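Local coordinates for Phosphoglucomutase/phosphomannomutase family protein (Burkholderia thailandensis, PDB 3UW2) that probably acts as a magnesium-dependent phosphohexose mutase, moving a phosphate group within a sugar phosphate, and here carries a zinc ion at its metal site, at residues Asp84-Ala88 and Ala89-Val93; Met141-Gly145 and Ala146-Gly150. All coordinates share one frame; numbering follows the deposited sequence.

Interaction 1. Residues Asp84-Ala88 and Ala89-Val93; sequences DGLRA and AGVDV. With EDO (1,2-ethanediol), chain D.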
ATOM      1  N   ASP A  84       2.354  11.834  23.765  1.00 27.47           N
ATOM      2  CA  ASP A  84       1.814  12.306  25.065  1.00 29.50           C
ATOM      3  C   ASP A  84       0.544  11.501  25.461  1.00 29.01           C
ATOM      4  O   ASP A  84       0.371  11.138  26.619  1.00 26.90           O
ATOM      5  CB  ASP A  84       1.457  13.805  25.055  1.00 29.71           C
ATOM      6  CG  ASP A  84       2.677  14.718  24.883  1.00 32.69           C
ATOM      7  OD1 ASP A  84       3.842  14.383  25.239  1.00 33.77           O
ATOM      8  OD2 ASP A  84       2.457  15.810  24.386  1.00 32.20           O
ATOM      9  N   GLY A  85      -0.335  11.283  24.494  1.00 25.89           N
ATOM     10  CA  GLY A  85      -1.630  10.601  24.694  1.00 26.89           C
ATOM     11  C   GLY A  85      -1.438   9.125  25.024  1.00 27.08           C
ATOM     12  O   GLY A  85      -2.144   8.565  25.914  1.00 25.61           O
ATOM     13  N   LEU A  86      -0.454   8.491  24.355  1.00 26.22           N
ATOM     14  CA  LEU A  86      -0.185   7.078  24.568  1.00 25.34           C
ATOM     15  C   LEU A  86       0.343   6.951  25.979  1.00 28.25           C
ATOM     16  O   LEU A  86      -0.017   5.999  26.747  1.00 27.31           O
ATOM     17  CB  LEU A  86       0.875   6.581  23.594  1.00 24.78           C
ATOM     18  CG  LEU A  86       0.356   6.305  22.171  1.00 24.93           C
ATOM     19  CD1 LEU A  86       1.549   6.393  21.170  1.00 24.79           C
ATOM     20  CD2 LEU A  86      -0.384   4.961  22.118  1.00 26.22           C
ATOM     21  N   ARG A  87       1.295   7.829  26.295  1.00 26.41           N
ATOM     22  CA  ARG A  87       1.919   7.756  27.667  1.00 27.39           C
ATOM     23  C   ARG A  87       0.898   8.036  28.823  1.00 28.03           C
ATOM     24  O   ARG A  87       0.994   7.405  29.898  1.00 31.84           O
ATOM     25  CB  ARG A  87       3.102   8.703  27.756  1.00 28.55           C
ATOM     26  CG  ARG A  87       4.216   8.397  26.727  1.00 28.48           C
ATOM     27  CD  ARG A  87       5.243   9.544  26.697  1.00 27.28           C
ATOM     28  NE  ARG A  87       5.957   9.701  28.001  1.00 28.79           N
ATOM     29  CZ  ARG A  87       6.701  10.765  28.324  1.00 29.31           C
ATOM     30  NH1 ARG A  87       6.916  11.779  27.435  1.00 28.36           N
ATOM     31  NH2 ARG A  87       7.344  10.764  29.512  1.00 30.87           N
ATOM     32  N   ALA A  88      -0.020   8.993  28.633  1.00 28.44           N
ATOM     33  CA  ALA A  88      -1.172   9.285  29.559  1.00 28.52           C
ATOM     34  C   ALA A  88      -2.084   8.069  29.765  1.00 30.13           C
ATOM     35  O   ALA A  88      -2.725   7.978  30.793  1.00 31.43           O
ATOM     36  CB  ALA A  88      -2.021  10.482  29.042  1.00 28.56           C
ATOM     37  N   ALA A  89      -2.203   7.188  28.754  1.00 30.66           N
ATOM     38  CA  ALA A  89      -2.873   5.860  28.908  1.00 30.82           C
ATOM     39  C   ALA A  89      -2.039   4.809  29.647  1.00 30.57           C
ATOM     40  O   ALA A  89      -2.545   3.704  29.913  1.00 33.16           O
ATOM     41  CB  ALA A  89      -3.264   5.261  27.521  1.00 28.53           C
ATOM     42  N   GLY A  90      -0.789   5.108  29.943  1.00 30.93           N
ATOM     43  CA  GLY A  90       0.078   4.173  30.696  1.00 31.52           C
ATOM     44  C   GLY A  90       0.929   3.278  29.771  1.00 36.05           C
ATOM     45  O   GLY A  90       1.469   2.275  30.218  1.00 34.61           O
ATOM     46  N   VAL A  91       1.080   3.654  28.486  1.00 31.12           N
ATOM     47  CA  VAL A  91       1.806   2.871  27.483  1.00 32.79           C
ATOM     48  C   VAL A  91       3.202   3.485  27.237  1.00 32.93           C
ATOM     49  O   VAL A  91       3.309   4.664  27.085  1.00 32.40           O
ATOM     50  CB  VAL A  91       0.919   2.826  26.205  1.00 33.52           C
ATOM     51  CG1 VAL A  91       1.696   2.416  24.989  1.00 35.47           C
ATOM     52  CG2 VAL A  91      -0.246   1.852  26.474  1.00 34.34           C
ATOM     53  N   ASP A  92       4.278   2.694  27.282  1.00 32.70           N
ATOM     54  CA  ASP A  92       5.591   3.204  26.904  1.00 30.96           C
ATOM     55  C   ASP A  92       5.696   3.509  25.405  1.00 29.30           C
ATOM     56  O   ASP A  92       5.151   2.758  24.598  1.00 30.32           O
ATOM     57  CB  ASP A  92       6.648   2.191  27.280  1.00 31.87           C
ATOM     58  CG  ASP A  92       6.676   1.926  28.788  1.00 34.98           C
ATOM     59  OD1 ASP A  92       6.133   2.743  29.597  1.00 31.69           O
ATOM     60  OD2 ASP A  92       7.202   0.873  29.139  1.00 37.43           O
ATOM     61  N   VAL A  93       6.424   4.570  25.026  1.00 26.61           N
ATOM     62  CA  VAL A  93       6.526   4.958  23.608  1.00 27.60           C
ATOM     63  C   VAL A  93       7.978   4.793  23.185  1.00 28.08           C
ATOM     64  O   VAL A  93       8.891   5.203  23.897  1.00 31.57           O
ATOM     65  CB  VAL A  93       6.086   6.425  23.367  1.00 27.46           C
ATOM     66  CG1 VAL A  93       6.437   6.902  21.921  1.00 27.28           C
ATOM     67  CG2 VAL A  93       4.581   6.523  23.632  1.00 27.35           C
TER
HETATM   68  C1  EDO D 467       7.231  12.997  24.400  1.00 36.78           C
HETATM   69  O1  EDO D 467       6.030  12.330  24.944  1.00 34.39           O
HETATM   70  C2  EDO D 467       7.156  13.195  22.858  1.00 32.58           C
HETATM   71  O2  EDO D 467       6.273  14.325  22.676  1.00 39.72           O

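Interaction 2. Residues Met141-Gly145 and Ala146-Gly150; sequences MVLRG and AAIYG. With EDO (1,2-ethanediol), chain F.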
ATOM      1  N   MET A 141      -2.170   2.381  11.755  1.00 28.24           N
ATOM      2  CA  MET A 141      -2.106   1.785  13.092  1.00 32.45           C
ATOM      3  C   MET A 141      -1.958   0.268  13.070  1.00 34.10           C
ATOM      4  O   MET A 141      -2.741  -0.422  12.406  1.00 37.72           O
ATOM      5  CB  MET A 141      -3.363   2.137  13.841  1.00 29.45           C
ATOM      6  CG  MET A 141      -3.424   3.653  14.178  1.00 30.20           C
ATOM      7  SD  MET A 141      -5.083   4.167  14.669  1.00 32.10           S
ATOM      8  CE  MET A 141      -5.991   3.998  13.136  1.00 28.34           C
ATOM      9  N   VAL A 142      -0.961  -0.233  13.774  1.00 32.25           N
ATOM     10  CA  VAL A 142      -0.820  -1.691  13.924  1.00 28.72           C
ATOM     11  C   VAL A 142      -0.978  -2.032  15.383  1.00 27.57           C
ATOM     12  O   VAL A 142      -0.190  -1.592  16.231  1.00 28.45           O
ATOM     13  CB  VAL A 142       0.485  -2.206  13.305  1.00 27.78           C
ATOM     14  CG1 VAL A 142       0.651  -3.713  13.647  1.00 28.62           C
ATOM     15  CG2 VAL A 142       0.436  -1.998  11.776  1.00 32.19           C
ATOM     16  N   LEU A 143      -1.987  -2.849  15.694  1.00 29.35           N
ATOM     17  CA  LEU A 143      -2.250  -3.189  17.111  1.00 29.15           C
ATOM     18  C   LEU A 143      -1.939  -4.692  17.367  1.00 32.15           C
ATOM     19  O   LEU A 143      -2.623  -5.568  16.868  1.00 32.41           O
ATOM     20  CB  LEU A 143      -3.670  -2.825  17.512  1.00 30.75           C
ATOM     21  CG  LEU A 143      -4.203  -3.516  18.806  1.00 39.70           C
ATOM     22  CD1 LEU A 143      -3.463  -3.048  20.051  1.00 37.47           C
ATOM     23  CD2 LEU A 143      -5.726  -3.449  18.975  1.00 42.63           C
ATOM     24  N   ARG A 144      -0.859  -4.964  18.083  1.00 29.21           N
ATOM     25  CA  ARG A 144      -0.399  -6.352  18.326  1.00 31.36           C
ATOM     26  C   ARG A 144      -0.275  -7.163  17.004  1.00 30.92           C
ATOM     27  O   ARG A 144      -0.708  -8.308  16.925  1.00 29.22           O
ATOM     28  CB  ARG A 144      -1.227  -7.111  19.441  1.00 29.36           C
ATOM     29  CG  ARG A 144      -1.213  -6.335  20.781  1.00 32.53           C
ATOM     30  CD  ARG A 144      -1.940  -7.008  21.957  1.00 33.93           C
ATOM     31  NE  ARG A 144      -1.507  -8.371  22.059  1.00 36.39           N
ATOM     32  CZ  ARG A 144      -2.249  -9.463  21.815  1.00 36.71           C
ATOM     33  NH1 ARG A 144      -3.541  -9.387  21.506  1.00 35.44           N
ATOM     34  NH2 ARG A 144      -1.636 -10.613  21.823  1.00 34.62           N
ATOM     35  N   GLY A 145       0.406  -6.592  16.004  1.00 30.35           N
ATOM     36  CA  GLY A 145       0.623  -7.275  14.743  1.00 30.10           C
ATOM     37  C   GLY A 145      -0.496  -7.150  13.743  1.00 31.85           C
ATOM     38  O   GLY A 145      -0.300  -7.528  12.582  1.00 33.95           O
ATOM     39  N   ALA A 146      -1.672  -6.683  14.173  1.00 30.34           N
ATOM     40  CA  ALA A 146      -2.823  -6.572  13.248  1.00 33.78           C
ATOM     41  C   ALA A 146      -3.039  -5.135  12.734  1.00 34.88           C
ATOM     42  O   ALA A 146      -3.098  -4.168  13.522  1.00 30.74           O
ATOM     43  CB  ALA A 146      -4.109  -7.093  13.904  1.00 32.21           C
ATOM     44  N   ALA A 147      -3.246  -5.005  11.424  1.00 34.65           N
ATOM     45  CA  ALA A 147      -3.540  -3.733  10.831  1.00 36.27           C
ATOM     46  C   ALA A 147      -5.059  -3.545  10.980  1.00 36.45           C
ATOM     47  O   ALA A 147      -5.852  -4.076  10.190  1.00 37.07           O
ATOM     48  CB  ALA A 147      -3.099  -3.683   9.355  1.00 38.00           C
ATOM     49  N   ILE A 148      -5.436  -2.743  11.965  1.00 34.25           N
ATOM     50  CA  ILE A 148      -6.815  -2.644  12.416  1.00 32.98           C
ATOM     51  C   ILE A 148      -7.633  -1.879  11.422  1.00 31.82           C
ATOM     52  O   ILE A 148      -7.127  -0.991  10.777  1.00 32.79           O
ATOM     53  CB  ILE A 148      -6.905  -1.930  13.791  1.00 32.57           C
ATOM     54  CG1 ILE A 148      -6.351  -0.477  13.732  1.00 31.40           C
ATOM     55  CG2 ILE A 148      -6.161  -2.747  14.837  1.00 32.53           C
ATOM     56  CD1 ILE A 148      -6.641   0.309  15.026  1.00 32.53           C
ATOM     57  N   TYR A 149      -8.887  -2.261  11.275  1.00 34.75           N
ATOM     58  CA  TYR A 149      -9.769  -1.572  10.317  1.00 34.24           C
ATOM     59  C   TYR A 149     -11.215  -1.597  10.785  1.00 34.26           C
ATOM     60  O   TYR A 149     -11.521  -2.191  11.821  1.00 34.19           O
ATOM     61  CB  TYR A 149      -9.601  -2.177   8.912  1.00 33.65           C
ATOM     62  CG  TYR A 149      -9.952  -3.625   8.832  1.00 36.20           C
ATOM     63  CD1 TYR A 149      -8.987  -4.626   9.121  1.00 38.49           C
ATOM     64  CD2 TYR A 149     -11.233  -4.011   8.472  1.00 37.47           C
ATOM     65  CE1 TYR A 149      -9.323  -5.976   9.044  1.00 41.22           C
ATOM     66  CE2 TYR A 149     -11.585  -5.350   8.387  1.00 41.07           C
ATOM     67  CZ  TYR A 149     -10.617  -6.328   8.658  1.00 43.76           C
ATOM     68  OH  TYR A 149     -10.982  -7.672   8.554  1.00 48.56           O
ATOM     69  N   GLY A 150     -12.101  -0.945  10.009  1.00 36.59           N
ATOM     70  CA  GLY A 150     -13.534  -0.963  10.255  1.00 34.59           C
ATOM     71  C   GLY A 150     -13.896  -0.650  11.691  1.00 37.01           C
ATOM     72  O   GLY A 150     -13.577   0.442  12.195  1.00 35.20           O
TER
HETATM   73  C1  EDO F 469     -13.717  -5.629  12.005  1.00 58.79           C
HETATM   74  O1  EDO F 469     -12.693  -5.192  12.924  1.00 59.52           O
HETATM   75  C2  EDO F 469     -14.039  -4.445  11.123  1.00 54.20           C
HETATM   76  O2  EDO F 469     -15.403  -3.991  11.243  1.00 57.10           O

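Interaction 1. Residues Asp84-Ala88 and Ala89-Val93
Val93 turns its CG2 methyl back under the last turn of the helix, where it meets two side chains that it crosses at about a right angle. Val93 CG2 lies 3.7 Å from Leu86 CB and 3.6 Å from Arg87 CG. That methyl lies anti to Val93's own carbonyl carbon because CG1 takes the place anti to the backbone N (chi1 170°). Leu86 CD2 also faces Val91 CG1, more loosely, at 4.4 Å. Beyond these apolar touches, Leu86 and Val93 rest on Val67 of strand 64-69, and Val91 on Val57 of helix 43-59.

The backbone bonds close the helix. Ala89 N still reaches Gly85 O in the ordinary helical way, but Val91 N bonds to Leu86 O at 3.1 Å, five residues back, and Gly90 N to Arg87 O at 2.9 Å. With the positive phi of Gly90 (94°), which a residue without CB accepts readily, this is a Schellman motif, which ends helix 75-88 and sends the chain straight into strand 92-98 of a beta-alpha-beta crossover in the first alpha/beta/alpha domain. The Gly90 N-H approaches Arg87 O from above the carbonyl plane, whereas Val91 N is only tilted from the plane of the Leu86 carbonyl. A CA-H...O contact from Arg87 CA to Val91 O adds to the turn.

Polar side chains gather on another side of the helix. Arg87 bends at chi3 (63°), and Arg87 NH1 donates at 2.7 Å to O1 of an ethanediol, probably from the crystallisation liquor, with O1 at the guanidinium edge, in its plane. The same O1 donates to Asp84 OD1. Asp84 OD2 forms a salt bridge with Arg47, and Arg87 NE bonds to Gly170 O.

Interaction 2. Residues Met141-Gly145 and Ala146-Gly150
Ile148 lies against two residues of strand 136-143, one with each branch. Its CG1 sits between the backbone N and the carbonyl carbon (chi1 61°), and the chain runs on extended to CD1, 3.9 Å from Met141 CB; CG2, anti to the carbonyl carbon, meets Leu143 CB at 3.7 Å. The Met141 and Ile148 side chains cross obliquely. Met141 SD and CE both lie 4.2 Å from Ile148 CD1, the bend at chi3 (-68°) keeping CE near it. On the other face of the hairpin Val142 sets CG1 over the Ala146 backbone, 3.8 Å from both its N and its O.

The chain reverses through a type I' turn from Leu143 to Ala146, the tight turn of a two-residue beta hairpin, with Arg144 and Gly145 at its corners. Leu143 and Ala146 form a hydrogen-bonded pair: Leu143 N donates to Ala146 O at 2.8 Å, tilted about 23° from the carbonyl plane, and Ala146 N returns to Leu143 O at 3.1 Å from above that carbonyl's plane. Met141 and Ile148 also pack on Ile153 and Leu156 of helix 151-161. Two reciprocal backbone bonds thus fix the turn, while dispersion between aliphatic groups secures the outgoing chain.

Both contacts are short-range chain reversals in the first alpha/beta/alpha domain and reach the same mixed sheet, with their centres about 18 Å apart and no touch between them. Interaction 1 is the more buried and joins a helix to the strand that follows it; interaction 2, only partly buried, turns strand 136-143 back into the short strand 146-147, and the side chain of Val142 lies about 13 Å from the bound zinc ion. Helix 43-59 meets both: Phe53 touches Leu86 as well as Met141 and Leu143. Backbone bonds of a helix end govern 84-93, whereas 141-150 relies on a single hydrogen-bonded pair at the turn, followed by apolar packing.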